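Local coordinates for putative uncharacterized protein PH1780 (Pyrococcus horikoshii, PDB 2YZQ) that is of unknown biological function but binds S-adenosylmethionine and is built from four CBS domain repeats, which suggests a ligand-sensing role, at residues Met1-Lys4 against Thr5-Gln9; Ala83-Met86 against Leu87-Tyr91; Gly110-Arg114 against Arg115-Lys119. All coordinates share one frame; numbering follows the deposited sequence.

In the fold
From the N terminus, the three contacts follow one another without nesting or crossing, and each lies within one continuous stretch, closing no loop longer than a helical turn or two. Contact 1 forms the opening turn 3-6 and leads into strand 8-9. Contact 2 is in the later part of helix 79-89, and contact 3 runs along helix 109-117. Contacts 1 and 3 touch: the guanidinium of R115 bonds to I6 and T8, and M1 packs on Y116. M86 of contact 2 meets I112 of contact 3, while contacts 1 and 2 do not touch. Contact 3, on helix 109-117, thus touches both the N-terminal turn and helix 79-89.

Contact 1. Residues Met1-Lys4 against Thr5-Gln9; sequences MRVK and TIMTQ
T5 meets M1 through its CB and its CG2 methyl, both set against the sulfur, although M1 SD to T5 CB, at 3.2 Å, is too short to be reliable and the exact fit is doubtful. The bend of the methionine at chi2 (83°) turns its sulfur toward T5, and the two side chains cross at about a right angle. The backbone N of T5 donates to R2 O at 3.1 Å; R2 occupies the N-cap position.

I6 comes next and lays CG1 against the M1 chain, 3.5 Å from M1 CG, while its CD1 methyl lies near the sulfur. M1 thus lies against both T5 and I6, the I6 contact being the more secure. The I6 amide reaches V3 O at 3.0 Å.

M7 supplies a second donor to the same oxygen: its N lies 2.9 Å from V3 O. With CG lodged between the backbone N and the carbonyl carbon (chi1 67°), the M7 chain runs past V3 O, its CG close to that oxygen, and its SD comes 4.1 Å from V3 CG1, the two side chains crossing nearly at right angles. Both rest on V96 of strand 93-97. A water sits 2.8 Å from K4 O and M7 O, within bonding range of each, though its protons are shared among further acceptors.

R2 NH1 and K4 NZ both bond to N76. At T8 the chain enters strand 8-9, antiparallel to strand 103-108. The short N-terminal turn and its strand thereby cross over to join the sheet of strands 93-97 and 103-108 and to pack apolar residues on helices 79-89 and 109-117, consistent with the intertwining of paired CBS domains.

Contact 2. Residues Ala83-Met86 against Leu87-Tyr91; sequences AKLM and LEYDY
L85 and Y89, one helical turn apart, lie side by side and point the same way, with L85 CD2 3.5 Å from Y89 CE2. The tyrosine CG is anti to its own carbonyl carbon (chi1 -52°), which leans the ring back along the helix toward the leucine and brings Y89 CD2 obliquely to within 3.1 Å of L85 O. That carbonyl also receives the backbone N of Y89 at 3.0 Å. E88 runs alongside L85 in the same direction: its OE1 approaches L85 CD2 at 3.4 Å, and its CG lies over one face of the Y89 ring, offset toward the rim. With an alanine in place of Y89 the ring is gone, and L85 CD2 and E88 CG would probably be left with a gap beside P71, which L85 and Y89 both touch, and be freer to turn.

These residues belong to helix 79-89, the crossover of a beta-alpha-beta unit in which strands 72-74 and 93-97 run parallel within a CBS domain. On another side of the helix, L87 sets its CG 3.4 Å from A83 O, the acceptor of its own amide. M86 sends an extended chain away from the following residues to V109 and I112 of helix 109-117. Its carbonyl accepts Y91 N at 3.1 Å, a five-residue span made across D90, whose phi is positive. The Y91 ring then makes cation-pi contacts with K67 and R93.

Contact 3. Residues Gly110-Arg114 against Arg115-Lys119; sequences GDIIR and RYFAK
D111 and R115 stack: the carboxylate and guanidinium planes are only 13° apart, and D111 OD1 sits over the centre of the guanidinium face, 3.3 Å from R115 CZ. No N-H of R115 points at this oxygen, so this salt bridge is one of charge alone. The R115 chain, extended from CG to NE, runs beside D111 and carries the flat group to that position. A second salt bridge, R114 NH2 to D111 OD1 at 3.5 Å, makes a network of the three. R114 bends at chi3 (-67°), and its NE donates to G110 O at 2.9 Å from far above the carbonyl plane; the same oxygen also takes the R114 amide.

Elsewhere on the helix two isoleucines meet the F117 ring. I113 CD1 comes to the ring edge, 3.6 Å from F117 CD2, and I112 CG2 approaches F117 CE2 obliquely at 3.5 Å. Y116 CD2 lies over one ring face.

This is helix 109-117, following strand 103-108 in the CBS domain, and it widens to a pi-type turn at 112-117: F117 N bonds to I112 O at 2.9 Å and A118 N to I113 O at 2.9 Å, each spanning five residues.

Further out, T108 N fixes D111 OD2, while R115 NH1 bonds to I6 O and T8 OG1, consistent with R115 being held stacked on the carboxylate. Y123 meets F117 edge-to-face and hydrogen-bonds to Y116 OH. Helices 240-250 and 270-273 pack on I113 and F117, and bound S-adenosylmethionine lies about 9 Å from the R114 side chain.

Contact 1. Residues Met1-Lys4 against Thr5-Gln9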
# COMPACT_ATOMS: atom_id res chain seq x y z
N MET A 1 16.51 -11.14 5.84
CA MET A 1 15.68 -10.64 6.93
C MET A 1 14.43 -11.49 7.11
O MET A 1 13.73 -12.13 6.30
CB MET A 1 15.29 -9.19 6.68
CG MET A 1 14.37 -8.60 7.73
SD MET A 1 15.26 -8.00 9.18
CE MET A 1 16.89 -7.75 8.49
N ARG A 2 14.18 -11.60 8.42
CA ARG A 2 13.05 -12.39 8.93
C ARG A 2 11.88 -11.52 9.34
O ARG A 2 12.05 -10.34 9.72
CB ARG A 2 13.45 -13.33 10.08
CG ARG A 2 14.36 -14.46 9.61
CD ARG A 2 14.68 -15.42 10.73
NE ARG A 2 15.89 -16.18 10.43
CZ ARG A 2 15.92 -17.36 9.80
NH1 ARG A 2 14.79 -17.94 9.40
NH2 ARG A 2 17.08 -17.96 9.59
N VAL A 3 10.91 -12.45 9.31
CA VAL A 3 9.68 -11.75 9.68
C VAL A 3 9.73 -11.11 11.06
O VAL A 3 9.29 -9.97 11.25
CB VAL A 3 8.48 -12.71 9.60
CG1 VAL A 3 7.25 -12.07 10.23
CG2 VAL A 3 8.20 -13.09 8.14
N LYS A 4 10.28 -11.84 12.03
CA LYS A 4 10.37 -11.38 13.41
C LYS A 4 10.96 -9.98 13.58
O LYS A 4 10.59 -9.25 14.50
CB LYS A 4 11.18 -12.38 14.24
CG LYS A 4 12.65 -12.44 13.84
CD LYS A 4 13.32 -13.72 14.33
CE LYS A 4 13.36 -13.80 15.85
NZ LYS A 4 13.96 -15.09 16.30
N THR A 5 11.87 -9.62 12.69
CA THR A 5 12.54 -8.32 12.78
C THR A 5 11.71 -7.15 12.26
O THR A 5 11.83 -6.03 12.75
CB THR A 5 13.87 -8.35 12.00
OG1 THR A 5 14.63 -9.49 12.41
CG2 THR A 5 14.67 -7.08 12.24
N ILE A 6 10.85 -7.42 11.29
CA ILE A 6 10.05 -6.37 10.67
C ILE A 6 8.61 -6.27 11.16
O ILE A 6 7.98 -5.22 11.06
CB ILE A 6 10.07 -6.55 9.13
CG1 ILE A 6 11.52 -6.73 8.66
CG2 ILE A 6 9.44 -5.36 8.44
CD1 ILE A 6 12.46 -5.60 9.07
N MET A 7 8.08 -7.36 11.72
CA MET A 7 6.69 -7.36 12.19
C MET A 7 6.48 -6.50 13.42
O MET A 7 7.43 -6.11 14.10
CB MET A 7 6.26 -8.79 12.53
CG MET A 7 7.00 -9.36 13.74
SD MET A 7 6.51 -11.04 14.14
CE MET A 7 6.92 -11.12 15.90
N THR A 8 5.21 -6.18 13.69
CA THR A 8 4.85 -5.43 14.88
C THR A 8 4.38 -6.53 15.83
O THR A 8 3.47 -7.29 15.51
CB THR A 8 3.67 -4.47 14.62
OG1 THR A 8 4.09 -3.40 13.77
CG2 THR A 8 3.15 -3.89 15.94
N GLN A 9 5.01 -6.63 17.00
CA GLN A 9 4.64 -7.69 17.93
C GLN A 9 3.39 -7.41 18.77
O GLN A 9 2.97 -6.27 18.92
CB GLN A 9 5.80 -8.00 18.87
CG GLN A 9 7.13 -8.18 18.17
CD GLN A 9 8.07 -9.05 18.96
OE1 GLN A 9 8.11 -10.27 18.77
NE2 GLN A 9 8.83 -8.44 19.87
O HOH W 1 9.26 -7.24 15.86

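Contact 2. Residues Ala83-Met86 against Leu87-Tyr91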
# COMPACT_ATOMS: atom_id res chain seq x y z
N ALA A 83 6.45 -12.01 1.62
CA ALA A 83 6.21 -11.20 0.43
C ALA A 83 5.47 -12.02 -0.63
O ALA A 83 4.54 -11.52 -1.26
CB ALA A 83 7.53 -10.67 -0.13
N LYS A 84 5.88 -13.27 -0.80
CA LYS A 84 5.26 -14.16 -1.78
C LYS A 84 3.78 -14.36 -1.47
O LYS A 84 2.94 -14.40 -2.37
CB LYS A 84 5.97 -15.51 -1.79
CG LYS A 84 7.32 -15.51 -2.49
CD LYS A 84 7.99 -16.87 -2.42
CE LYS A 84 7.11 -17.97 -3.01
NZ LYS A 84 6.79 -17.72 -4.45
N LEU A 85 3.45 -14.50 -0.19
CA LEU A 85 2.06 -14.69 0.21
C LEU A 85 1.25 -13.43 -0.05
O LEU A 85 0.11 -13.50 -0.50
CB LEU A 85 1.98 -15.07 1.69
CG LEU A 85 2.39 -16.51 2.02
CD1 LEU A 85 2.46 -16.71 3.53
CD2 LEU A 85 1.40 -17.47 1.40
N MET A 86 1.83 -12.27 0.24
CA MET A 86 1.13 -11.01 0.01
C MET A 86 0.80 -10.86 -1.47
O MET A 86 -0.29 -10.43 -1.82
CB MET A 86 1.99 -9.84 0.47
CG MET A 86 2.23 -9.80 1.97
SD MET A 86 3.27 -8.40 2.41
CE MET A 86 3.22 -8.49 4.21
N LEU A 87 1.76 -11.21 -2.32
CA LEU A 87 1.57 -11.11 -3.76
C LEU A 87 0.57 -12.15 -4.27
O LEU A 87 -0.19 -11.89 -5.20
CB LEU A 87 2.91 -11.30 -4.48
CG LEU A 87 3.94 -10.19 -4.28
CD1 LEU A 87 5.30 -10.64 -4.79
CD2 LEU A 87 3.47 -8.93 -4.99
N GLU A 88 0.57 -13.32 -3.64
CA GLU A 88 -0.34 -14.40 -4.02
C GLU A 88 -1.80 -14.09 -3.72
O GLU A 88 -2.68 -14.38 -4.53
CB GLU A 88 0.07 -15.69 -3.31
CG GLU A 88 -0.92 -16.84 -3.47
CD GLU A 88 -0.47 -18.10 -2.78
OE1 GLU A 88 -0.13 -18.03 -1.58
OE2 GLU A 88 -0.47 -19.17 -3.43
N TYR A 89 -2.07 -13.50 -2.56
CA TYR A 89 -3.43 -13.18 -2.17
C TYR A 89 -3.78 -11.72 -2.43
O TYR A 89 -4.89 -11.28 -2.13
CB TYR A 89 -3.64 -13.50 -0.69
CG TYR A 89 -3.23 -14.90 -0.31
CD1 TYR A 89 -3.80 -16.01 -0.94
CD2 TYR A 89 -2.26 -15.12 0.66
CE1 TYR A 89 -3.41 -17.30 -0.61
CE2 TYR A 89 -1.86 -16.41 1.00
CZ TYR A 89 -2.44 -17.50 0.36
OH TYR A 89 -2.05 -18.77 0.70
N ASP A 90 -2.84 -10.98 -3.00
CA ASP A 90 -3.05 -9.56 -3.28
C ASP A 90 -3.61 -8.92 -2.01
O ASP A 90 -4.59 -8.18 -2.05
CB ASP A 90 -4.01 -9.38 -4.45
CG ASP A 90 -4.14 -7.92 -4.88
OD1 ASP A 90 -3.11 -7.22 -4.94
OD2 ASP A 90 -5.28 -7.48 -5.16
N TYR A 91 -2.97 -9.23 -0.89
CA TYR A 91 -3.38 -8.71 0.41
C TYR A 91 -2.18 -7.97 1.00
O TYR A 91 -1.04 -8.42 0.85
CB TYR A 91 -3.83 -9.86 1.31
CG TYR A 91 -4.67 -9.44 2.49
CD1 TYR A 91 -5.87 -8.75 2.30
CD2 TYR A 91 -4.27 -9.72 3.79
CE1 TYR A 91 -6.65 -8.35 3.39
CE2 TYR A 91 -5.04 -9.33 4.88
CZ TYR A 91 -6.22 -8.65 4.68
OH TYR A 91 -6.97 -8.25 5.76

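Contact 3. Residues Gly110-Arg114 against Arg115-Lys119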
# COMPACT_ATOMS: atom_id res chain seq x y z
N GLY A 110 3.49 -1.79 4.57
CA GLY A 110 4.06 -0.57 5.12
C GLY A 110 5.27 -0.86 5.99
O GLY A 110 6.28 -0.16 5.91
N ASP A 111 5.17 -1.90 6.81
CA ASP A 111 6.27 -2.27 7.69
C ASP A 111 7.51 -2.63 6.88
O ASP A 111 8.63 -2.25 7.23
CB ASP A 111 5.91 -3.47 8.57
CG ASP A 111 4.82 -3.17 9.57
OD1 ASP A 111 4.78 -2.04 10.11
OD2 ASP A 111 3.99 -4.07 9.82
N ILE A 112 7.31 -3.38 5.80
CA ILE A 112 8.43 -3.80 4.97
C ILE A 112 9.10 -2.58 4.34
O ILE A 112 10.32 -2.50 4.29
CB ILE A 112 7.97 -4.80 3.89
CG1 ILE A 112 7.48 -6.08 4.57
CG2 ILE A 112 9.11 -5.09 2.92
CD1 ILE A 112 7.00 -7.16 3.62
N ILE A 113 8.30 -1.63 3.87
CA ILE A 113 8.84 -0.42 3.26
C ILE A 113 9.62 0.44 4.26
O ILE A 113 10.79 0.77 4.04
CB ILE A 113 7.72 0.45 2.65
CG1 ILE A 113 6.99 -0.32 1.55
CG2 ILE A 113 8.31 1.76 2.12
CD1 ILE A 113 7.89 -0.85 0.46
N ARG A 114 8.96 0.78 5.36
CA ARG A 114 9.55 1.65 6.38
C ARG A 114 10.66 1.06 7.25
O ARG A 114 11.65 1.74 7.53
CB ARG A 114 8.44 2.17 7.29
CG ARG A 114 7.40 3.03 6.58
CD ARG A 114 6.18 3.27 7.45
NE ARG A 114 5.43 2.03 7.67
CZ ARG A 114 4.26 1.95 8.29
NH1 ARG A 114 3.69 3.05 8.77
NH2 ARG A 114 3.65 0.78 8.43
N ARG A 115 10.50 -0.19 7.66
CA ARG A 115 11.48 -0.83 8.54
C ARG A 115 12.56 -1.63 7.84
O ARG A 115 13.61 -1.90 8.42
CB ARG A 115 10.76 -1.73 9.54
CG ARG A 115 9.74 -1.02 10.40
CD ARG A 115 8.88 -2.01 11.18
NE ARG A 115 7.90 -1.32 12.01
CZ ARG A 115 6.90 -1.92 12.66
NH1 ARG A 115 6.74 -3.24 12.58
NH2 ARG A 115 6.06 -1.20 13.40
N TYR A 116 12.31 -2.00 6.59
CA TYR A 116 13.28 -2.81 5.86
C TYR A 116 13.90 -2.13 4.64
O TYR A 116 15.07 -1.75 4.66
CB TYR A 116 12.61 -4.13 5.46
CG TYR A 116 13.53 -5.12 4.78
CD1 TYR A 116 14.68 -5.57 5.41
CD2 TYR A 116 13.23 -5.62 3.51
CE1 TYR A 116 15.52 -6.50 4.80
CE2 TYR A 116 14.05 -6.55 2.90
CZ TYR A 116 15.19 -6.99 3.55
OH TYR A 116 16.01 -7.92 2.94
N PHE A 117 13.12 -1.96 3.57
CA PHE A 117 13.68 -1.34 2.37
C PHE A 117 14.30 0.03 2.61
O PHE A 117 15.34 0.35 2.06
CB PHE A 117 12.61 -1.23 1.27
CG PHE A 117 12.23 -2.55 0.65
CD1 PHE A 117 13.20 -3.46 0.25
CD2 PHE A 117 10.89 -2.86 0.44
CE1 PHE A 117 12.84 -4.67 -0.35
CE2 PHE A 117 10.52 -4.07 -0.16
CZ PHE A 117 11.50 -4.97 -0.55
N ALA A 118 13.66 0.85 3.45
CA ALA A 118 14.16 2.19 3.73
C ALA A 118 15.34 2.23 4.69
O ALA A 118 15.99 3.26 4.83
CB ALA A 118 13.04 3.06 4.26
N LYS A 119 15.62 1.11 5.35
CA LYS A 119 16.71 1.06 6.33
C LYS A 119 17.88 0.14 5.99
O LYS A 119 19.00 0.36 6.45
CB LYS A 119 16.16 0.66 7.70
CG LYS A 119 15.12 1.61 8.27
CD LYS A 119 15.71 2.99 8.52
CE LYS A 119 14.67 3.94 9.10
NZ LYS A 119 14.13 3.45 10.40